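Local atomic coordinates of protein bvu-3222 (Bacteroides vulgatus ATCC 8482, PDB entry 3FYF), a protein that is of unknown function, belongs to the DUF4251 family and is probably exported to the periplasm. Residues 40-48 with 111-121. Residues are numbered along the deposited sequence; the frame is centred on the assembly and turned at random.
Sequences INALKNGSF and MRQDKDGNVYY
Tyr121 turns CG away from its own amide nitrogen (chi1 -168°), which carries its ring off strand 119-126 to the last turn of helix 27-44, where Leu43, its CG anti to the carbonyl carbon (chi1 -73°), lays CD2 over one face. This CH-pi contact puts the methyl 3.7 Å from the centroid of the Tyr121 ring; a branched leucine suits the place, because CD2 also sits over the centre of one face of the Phe48 ring while CD1 meets CG1 of Val119 tip to tip. Phe48 turns its edge toward the Tyr121 face in an offset edge-to-face pair, planes at 88°, with CZ 3.5 Å from CE1 of Tyr121. At the far end of the phenol a water, lying in the ring plane, is 2.6 Å from Tyr121 OH and donates to Leu43 O. That carbonyl belongs to the last turn, closed by a Schellman motif in which Gly46 adopts the positive phi that glycine tolerates easily. A phenylalanine in place of Tyr121 would lack the hydroxyl, and would probably leave the water without its phenol partner, break the bridge to Leu43 O and thin the contact at the Phe48 edge.

Along the helix, Ile40 CD1 presses tightly on CG2 of Val119, 3.4 Å away. Met111, on the neighbouring strand, extends its unbranched chain so that CE rests against Lys44 CG at 3.8 Å; lysine suits this edge because its methylenes can pack while its amine continues beyond them. Strands 100-113 and 119-126 form a beta hairpin, its type I turn running from Asp114 to Gly117, and the helix end packs on it; Leu138 and Leu164 from other strands of the curved sheet also touch Leu43. The chemistry is thus mainly apolar and aromatic, holding the end of helix 27-44 against the sheet, with one water-mediated polar link at the helix terminus.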
ATOM      1  N   ILE B  40     -18.844  -3.729  -5.224  1.00 48.41           N
ATOM      2  CA  ILE B  40     -19.981  -4.115  -4.371  1.00 49.84           C
ATOM      3  C   ILE B  40     -20.773  -5.255  -5.014  1.00 52.38           C
ATOM      4  O   ILE B  40     -20.995  -6.297  -4.387  1.00 53.35           O
ATOM      5  CB  ILE B  40     -20.936  -2.901  -4.115  1.00 52.67           C
ATOM      6  CG1 ILE B  40     -20.233  -1.799  -3.325  1.00 57.73           C
ATOM      7  CG2 ILE B  40     -22.232  -3.324  -3.399  1.00 54.03           C
ATOM      8  CD1 ILE B  40     -20.075  -2.092  -1.868  1.00 50.45           C
ATOM      9  N   ASN B  41     -21.168  -5.049  -6.272  1.00 55.00           N
ATOM     10  CA  ASN B  41     -21.908  -6.045  -7.057  1.00 59.85           C
ATOM     11  C   ASN B  41     -21.125  -7.322  -7.335  1.00 59.54           C
ATOM     12  O   ASN B  41     -21.705  -8.403  -7.409  1.00 64.78           O
ATOM     13  CB  ASN B  41     -22.404  -5.440  -8.372  1.00 60.85           C
ATOM     14  CG  ASN B  41     -23.465  -4.372  -8.162  1.00 63.09           C
ATOM     15  OD1 ASN B  41     -24.138  -4.335  -7.130  1.00 70.95           O
ATOM     16  ND2 ASN B  41     -23.615  -3.496  -9.142  1.00 65.50           N
ATOM     17  N   ALA B  42     -19.807  -7.194  -7.473  1.00 61.15           N
ATOM     18  CA  ALA B  42     -18.937  -8.355  -7.631  1.00 56.04           C
ATOM     19  C   ALA B  42     -18.888  -9.180  -6.351  1.00 55.47           C
ATOM     20  O   ALA B  42     -18.860 -10.410  -6.405  1.00 55.56           O
ATOM     21  CB  ALA B  42     -17.551  -7.929  -8.034  1.00 57.46           C
ATOM     22  N   LEU B  43     -18.891  -8.497  -5.207  1.00 52.91           N
ATOM     23  CA  LEU B  43     -18.854  -9.166  -3.903  1.00 55.71           C
ATOM     24  C   LEU B  43     -20.183  -9.841  -3.583  1.00 55.16           C
ATOM     25  O   LEU B  43     -20.197 -10.947  -3.055  1.00 54.64           O
ATOM     26  CB  LEU B  43     -18.492  -8.184  -2.783  1.00 53.23           C
ATOM     27  CG  LEU B  43     -17.056  -7.666  -2.648  1.00 51.75           C
ATOM     28  CD1 LEU B  43     -17.026  -6.497  -1.666  1.00 53.72           C
ATOM     29  CD2 LEU B  43     -16.082  -8.755  -2.218  1.00 50.06           C
ATOM     30  N   LYS B  44     -21.280  -9.154  -3.907  1.00 58.08           N
ATOM     31  CA  LYS B  44     -22.642  -9.654  -3.711  1.00 58.90           C
ATOM     32  C   LYS B  44     -22.892 -10.916  -4.522  1.00 61.24           C
ATOM     33  O   LYS B  44     -23.442 -11.888  -4.010  1.00 63.08           O
ATOM     34  CB  LYS B  44     -23.670  -8.584  -4.099  1.00 58.32           C
ATOM     35  CG  LYS B  44     -23.867  -7.506  -3.055  1.00 56.34           C
ATOM     36  CD  LYS B  44     -24.936  -6.513  -3.467  1.00 70.50           C
ATOM     37  CE  LYS B  44     -25.199  -5.497  -2.359  1.00 76.89           C
ATOM     38  NZ  LYS B  44     -25.731  -6.127  -1.118  1.00 80.43           N
ATOM     39  N   ASN B  45     -22.458 -10.902  -5.780  1.00 65.32           N
ATOM     40  CA  ASN B  45     -22.653 -12.040  -6.677  1.00 66.43           C
ATOM     41  C   ASN B  45     -21.590 -13.141  -6.542  1.00 64.70           C
ATOM     42  O   ASN B  45     -21.669 -14.171  -7.219  1.00 66.85           O
ATOM     43  CB  ASN B  45     -22.778 -11.561  -8.128  1.00 66.88           C
ATOM     44  CG  ASN B  45     -23.949 -10.605  -8.330  1.00 72.95           C
ATOM     45  OD1 ASN B  45     -23.865  -9.664  -9.120  1.00 78.28           O
ATOM     46  ND2 ASN B  45     -25.046 -10.841  -7.610  1.00 74.21           N
ATOM     47  N   GLY B  46     -20.612 -12.917  -5.662  1.00 62.37           N
ATOM     48  CA  GLY B  46     -19.551 -13.884  -5.373  1.00 58.19           C
ATOM     49  C   GLY B  46     -18.652 -14.182  -6.558  1.00 58.91           C
ATOM     50  O   GLY B  46     -18.150 -15.298  -6.703  1.00 59.15           O
ATOM     51  N   SER B  47     -18.467 -13.180  -7.410  1.00 58.28           N
ATOM     52  CA  SER B  47     -17.682 -13.321  -8.629  1.00 58.77           C
ATOM     53  C   SER B  47     -16.728 -12.135  -8.734  1.00 55.00           C
ATOM     54  O   SER B  47     -17.062 -11.103  -9.323  1.00 56.41           O
ATOM     55  CB  SER B  47     -18.604 -13.413  -9.854  1.00 59.51           C
ATOM     56  OG  SER B  47     -17.880 -13.747 -11.030  1.00 61.03           O
ATOM     57  N   PHE B  48     -15.545 -12.288  -8.146  1.00 54.80           N
ATOM     58  CA  PHE B  48     -14.584 -11.188  -8.037  1.00 54.82           C
ATOM     59  C   PHE B  48     -13.135 -11.639  -7.956  1.00 53.79           C
ATOM     60  O   PHE B  48     -12.829 -12.802  -7.678  1.00 49.29           O
ATOM     61  CB  PHE B  48     -14.898 -10.289  -6.826  1.00 54.36           C
ATOM     62  CG  PHE B  48     -14.800 -10.991  -5.493  1.00 54.44           C
ATOM     63  CD1 PHE B  48     -13.579 -11.082  -4.820  1.00 56.35           C
ATOM     64  CD2 PHE B  48     -15.931 -11.536  -4.901  1.00 49.80           C
ATOM     65  CE1 PHE B  48     -13.488 -11.728  -3.599  1.00 55.91           C
ATOM     66  CE2 PHE B  48     -15.851 -12.174  -3.679  1.00 49.53           C
ATOM     67  CZ  PHE B  48     -14.624 -12.268  -3.025  1.00 58.84           C
ATOM     68  N   MET B 111     -20.873 -10.402   4.771  1.00 52.20           N
ATOM     69  CA  MET B 111     -20.644  -9.106   4.157  1.00 49.88           C
ATOM     70  C   MET B 111     -21.297  -8.038   5.029  1.00 53.89           C
ATOM     71  O   MET B 111     -22.514  -8.054   5.243  1.00 53.04           O
ATOM     72  CB  MET B 111     -21.227  -9.092   2.742  1.00 49.81           C
ATOM     73  CG  MET B 111     -20.977  -7.830   1.927  1.00 43.15           C
ATOM     74  SD  MET B 111     -21.399  -8.142   0.198  1.00 45.58           S
ATOM     75  CE  MET B 111     -21.286  -6.501  -0.511  1.00 49.62           C
ATOM     76  N   ARG B 112     -20.472  -7.131   5.543  1.00 50.53           N
ATOM     77  CA  ARG B 112     -20.923  -6.049   6.414  1.00 51.52           C
ATOM     78  C   ARG B 112     -20.489  -4.709   5.842  1.00 51.99           C
ATOM     79  O   ARG B 112     -19.539  -4.636   5.071  1.00 51.64           O
ATOM     80  CB  ARG B 112     -20.353  -6.212   7.828  1.00 51.12           C
ATOM     81  CG  ARG B 112     -20.792  -7.483   8.555  1.00 53.84           C
ATOM     82  CD  ARG B 112     -20.029  -7.643   9.858  1.00 73.92           C
ATOM     83  NE  ARG B 112     -20.157  -8.989  10.416  1.00 81.43           N
ATOM     84  CZ  ARG B 112     -21.049  -9.347  11.334  1.00 81.47           C
ATOM     85  NH1 ARG B 112     -21.912  -8.459  11.815  1.00 82.25           N
ATOM     86  NH2 ARG B 112     -21.080 -10.599  11.771  1.00 74.56           N
ATOM     87  N   GLN B 113     -21.187  -3.648   6.233  1.00 57.10           N
ATOM     88  CA  GLN B 113     -20.910  -2.311   5.731  1.00 57.44           C
ATOM     89  C   GLN B 113     -20.985  -1.321   6.884  1.00 54.58           C
ATOM     90  O   GLN B 113     -21.932  -1.357   7.672  1.00 55.09           O
ATOM     91  CB  GLN B 113     -21.921  -1.945   4.628  1.00 57.12           C
ATOM     92  CG  GLN B 113     -21.706  -0.566   4.010  1.00 59.61           C
ATOM     93  CD  GLN B 113     -22.556  -0.307   2.773  1.00 62.16           C
ATOM     94  OE1 GLN B 113     -22.845  -1.215   1.993  1.00 61.45           O
ATOM     95  NE2 GLN B 113     -22.940   0.951   2.579  1.00 60.49           N
ATOM     96  N   ASP B 114     -19.993  -0.438   6.993  1.00 53.14           N
ATOM     97  CA  ASP B 114     -20.040   0.605   8.021  1.00 53.25           C
ATOM     98  C   ASP B 114     -20.873   1.810   7.573  1.00 54.40           C
ATOM     99  O   ASP B 114     -21.536   1.750   6.540  1.00 54.14           O
ATOM    100  CB  ASP B 114     -18.634   0.981   8.540  1.00 52.67           C
ATOM    101  CG  ASP B 114     -17.783   1.765   7.545  1.00 54.37           C
ATOM    102  OD1 ASP B 114     -18.236   2.145   6.443  1.00 56.40           O
ATOM    103  OD2 ASP B 114     -16.613   2.009   7.899  1.00 50.36           O
ATOM    104  N   LYS B 115     -20.837   2.897   8.342  1.00 58.18           N
ATOM    105  CA  LYS B 115     -21.639   4.079   8.018  1.00 61.00           C
ATOM    106  C   LYS B 115     -21.088   4.868   6.819  1.00 61.68           C
ATOM    107  O   LYS B 115     -21.810   5.647   6.198  1.00 60.73           O
ATOM    108  CB  LYS B 115     -21.848   4.975   9.251  1.00 59.59           C
ATOM    109  CG  LYS B 115     -20.643   5.795   9.688  1.00 68.92           C
ATOM    110  CD  LYS B 115     -21.055   6.844  10.714  1.00 67.81           C
ATOM    111  CE  LYS B 115     -20.021   7.959  10.850  1.00 71.42           C
ATOM    112  NZ  LYS B 115     -18.872   7.567  11.711  1.00 71.78           N
ATOM    113  N   ASP B 116     -19.820   4.631   6.485  1.00 60.56           N
ATOM    114  CA  ASP B 116     -19.148   5.328   5.391  1.00 53.92           C
ATOM    115  C   ASP B 116     -19.079   4.485   4.119  1.00 49.88           C
ATOM    116  O   ASP B 116     -18.388   4.837   3.160  1.00 53.56           O
ATOM    117  CB  ASP B 116     -17.745   5.747   5.825  1.00 53.36           C
ATOM    118  CG  ASP B 116     -17.766   6.828   6.885  1.00 60.14           C
ATOM    119  OD1 ASP B 116     -18.302   7.925   6.615  1.00 67.36           O
ATOM    120  OD2 ASP B 116     -17.242   6.580   7.988  1.00 63.60           O
ATOM    121  N   GLY B 117     -19.791   3.367   4.119  1.00 45.36           N
ATOM    122  CA  GLY B 117     -19.809   2.483   2.967  1.00 46.07           C
ATOM    123  C   GLY B 117     -18.540   1.683   2.746  1.00 47.28           C
ATOM    124  O   GLY B 117     -18.328   1.180   1.650  1.00 50.88           O
ATOM    125  N   ASN B 118     -17.696   1.563   3.775  1.00 50.11           N
ATOM    126  CA  ASN B 118     -16.577   0.609   3.750  1.00 50.66           C
ATOM    127  C   ASN B 118     -17.125  -0.786   3.982  1.00 49.28           C
ATOM    128  O   ASN B 118     -17.914  -0.991   4.905  1.00 54.62           O
ATOM    129  CB  ASN B 118     -15.532   0.917   4.827  1.00 47.52           C
ATOM    130  CG  ASN B 118     -15.038   2.339   4.781  1.00 45.45           C
ATOM    131  OD1 ASN B 118     -14.597   2.827   3.739  1.00 44.93           O
ATOM    132  ND2 ASN B 118     -15.082   3.012   5.925  1.00 45.31           N
ATOM    133  N   VAL B 119     -16.705  -1.740   3.160  1.00 45.14           N
ATOM    134  CA  VAL B 119     -17.271  -3.096   3.193  1.00 43.81           C
ATOM    135  C   VAL B 119     -16.295  -4.109   3.790  1.00 45.88           C
ATOM    136  O   VAL B 119     -15.121  -4.138   3.439  1.00 40.29           O
ATOM    137  CB  VAL B 119     -17.721  -3.546   1.791  1.00 49.27           C
ATOM    138  CG1 VAL B 119     -18.304  -4.973   1.802  1.00 43.14           C
ATOM    139  CG2 VAL B 119     -18.726  -2.566   1.250  1.00 46.86           C
ATOM    140  N   TYR B 120     -16.807  -4.931   4.695  1.00 48.25           N
ATOM    141  CA  TYR B 120     -16.021  -5.941   5.374  1.00 50.45           C
ATOM    142  C   TYR B 120     -16.527  -7.313   4.947  1.00 50.70           C
ATOM    143  O   TYR B 120     -17.592  -7.756   5.375  1.00 55.09           O
ATOM    144  CB  TYR B 120     -16.084  -5.720   6.896  1.00 46.89           C
ATOM    145  CG  TYR B 120     -15.498  -4.374   7.295  1.00 44.95           C
ATOM    146  CD1 TYR B 120     -14.171  -4.266   7.706  1.00 48.01           C
ATOM    147  CD2 TYR B 120     -16.259  -3.206   7.221  1.00 43.67           C
ATOM    148  CE1 TYR B 120     -13.623  -3.029   8.053  1.00 44.91           C
ATOM    149  CE2 TYR B 120     -15.715  -1.965   7.557  1.00 38.88           C
ATOM    150  CZ  TYR B 120     -14.405  -1.885   7.969  1.00 49.58           C
ATOM    151  OH  TYR B 120     -13.880  -0.658   8.304  1.00 53.57           O
ATOM    152  N   TYR B 121     -15.756  -7.956   4.076  1.00 49.85           N
ATOM    153  CA  TYR B 121     -16.125  -9.225   3.453  1.00 46.78           C
ATOM    154  C   TYR B 121     -15.193 -10.327   3.954  1.00 50.82           C
ATOM    155  O   TYR B 121     -13.984 -10.312   3.670  1.00 48.26           O
ATOM    156  CB  TYR B 121     -16.022  -9.083   1.932  1.00 46.59           C
ATOM    157  CG  TYR B 121     -16.628 -10.205   1.118  1.00 51.72           C
ATOM    158  CD1 TYR B 121     -15.871 -11.317   0.754  1.00 51.61           C
ATOM    159  CD2 TYR B 121     -17.948 -10.134   0.672  1.00 45.26           C
ATOM    160  CE1 TYR B 121     -16.419 -12.338  -0.012  1.00 57.96           C
ATOM    161  CE2 TYR B 121     -18.504 -11.154  -0.095  1.00 53.79           C
ATOM    162  CZ  TYR B 121     -17.733 -12.251  -0.434  1.00 52.45           C
ATOM    163  OH  TYR B 121     -18.264 -13.268  -1.191  1.00 51.24           O
TER
HETATM  164  O   HOH W   1     -20.749 -13.335  -1.870  1.00 53.21           O